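Local atomic coordinates of probable copper-exporting P-type ATPase A (Archaeoglobus fulgidus, PDB entry 3FRY), a protein that probably uses ATP hydrolysis to export copper across the cell membrane, with a C-terminal metal-binding domain. Residues A[14-17]-A[18-21]. Numbering follows the deposited sequence.
Sequences LSCH and HCVA. With CIT (citric acid), chain C.
Cys-16 and Cys-19 are joined by a disulfide, SG to SG 2.0 Å, across the turn that leads into helix 20-29. The C-S-S-C torsion of 85° is close to a right angle. Cys-16 SG lies anti to its backbone N (chi1 -172°), which brings it within bonding distance of Cys-19 SG and against one face of the His-18 ring. The sulfur sits over the middle of that face, 3.3 Å from the centroid, in a sulfur-aromatic contact. The two cysteines and the histidines between them form the CxxC metal-binding motif of the heavy-metal-associated domain, a ferredoxin-like fold that is domain-swapped in this crystal. Here the thiols that would be expected to hold copper are oxidised. The backbone turns tightly between them: Cys-19 N donates to Cys-16 O at 3.2 Å, and Val-20 N to His-17 O at 3.1 Å. A water also donates to His-17 O and accepts from Ala-21 N.

A citrate, probably from the crystallisation liquor, lies beside the motif. His-17 meets it with the ring edge, ND1 donating to citrate O5 at 2.8 Å. The backbone N of His-18 donates to citrate O1 at 3.2 Å. Ser-15 OG donates to citrate O5, while Ser-15 O accepts from citrate O7. Away from the citrate, Cys-19 touches Tyr-63 and packs against Leu-14 of the second subunit.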
# COMPACT_ATOMS: atom_id res chain seq x y z
N LEU A 14 -5.35 2.19 -4.11
CA LEU A 14 -4.59 1.05 -3.59
C LEU A 14 -4.23 1.19 -2.11
O LEU A 14 -3.66 0.28 -1.51
CB LEU A 14 -3.29 0.87 -4.38
CG LEU A 14 -3.30 0.60 -5.89
CD1 LEU A 14 -4.02 -0.70 -6.17
CD2 LEU A 14 -3.98 1.74 -6.63
N SER A 15 -4.56 2.33 -1.51
CA SER A 15 -4.22 2.55 -0.12
C SER A 15 -5.34 3.15 0.70
O SER A 15 -6.29 3.74 0.17
CB SER A 15 -2.99 3.44 -0.04
OG SER A 15 -3.16 4.57 -0.88
N CYS A 16 -5.22 3.00 2.02
CA CYS A 16 -6.21 3.54 2.92
C CYS A 16 -5.58 4.26 4.10
O CYS A 16 -5.51 3.72 5.21
CB CYS A 16 -7.14 2.43 3.44
SG CYS A 16 -8.49 3.20 4.38
N HIS A 17 -5.12 5.48 3.87
CA HIS A 17 -4.54 6.26 4.94
C HIS A 17 -5.60 6.67 5.95
O HIS A 17 -5.30 6.84 7.13
CB HIS A 17 -3.83 7.51 4.40
CG HIS A 17 -2.44 7.25 3.92
ND1 HIS A 17 -2.13 7.04 2.59
CD2 HIS A 17 -1.27 7.12 4.60
CE1 HIS A 17 -0.84 6.79 2.47
NE2 HIS A 17 -0.30 6.83 3.68
N HIS A 18 -6.85 6.82 5.49
CA HIS A 18 -7.93 7.23 6.39
C HIS A 18 -8.25 6.15 7.40
O HIS A 18 -8.94 6.39 8.39
CB HIS A 18 -9.19 7.67 5.60
CG HIS A 18 -9.92 6.56 4.89
ND1 HIS A 18 -10.66 5.61 5.56
CD2 HIS A 18 -10.10 6.31 3.58
CE1 HIS A 18 -11.26 4.82 4.69
NE2 HIS A 18 -10.94 5.23 3.47
N CYS A 19 -7.73 4.95 7.15
CA CYS A 19 -7.93 3.79 8.02
C CYS A 19 -7.01 3.82 9.25
O CYS A 19 -7.29 3.18 10.26
CB CYS A 19 -7.65 2.50 7.24
SG CYS A 19 -8.84 1.98 5.96
N VAL A 20 -5.91 4.55 9.14
CA VAL A 20 -4.92 4.62 10.21
C VAL A 20 -5.38 5.07 11.59
O VAL A 20 -4.98 4.50 12.60
CB VAL A 20 -3.73 5.51 9.77
CG1 VAL A 20 -2.73 5.66 10.91
CG2 VAL A 20 -3.05 4.89 8.57
N ALA A 21 -6.22 6.10 11.63
CA ALA A 21 -6.69 6.63 12.90
C ALA A 21 -7.37 5.61 13.80
O ALA A 21 -7.07 5.54 15.00
CB ALA A 21 -7.62 7.83 12.66
C1 CIT C . -7.46 7.79 1.90
O1 CIT C . -6.97 6.75 2.26
O2 CIT C . -8.40 8.35 2.65
C2 CIT C . -7.02 8.49 0.61
C3 CIT C . -5.92 7.74 -0.19
O7 CIT C . -6.44 6.46 -0.56
C4 CIT C . -5.61 8.59 -1.46
C5 CIT C . -4.56 8.00 -2.41
O3 CIT C . -4.01 6.95 -2.18
O4 CIT C . -4.24 8.68 -3.52
C6 CIT C . -4.66 7.56 0.67
O5 CIT C . -4.27 6.45 0.95
O6 CIT C . -3.99 8.64 1.14
O HOH W 1 -6.22 8.01 9.41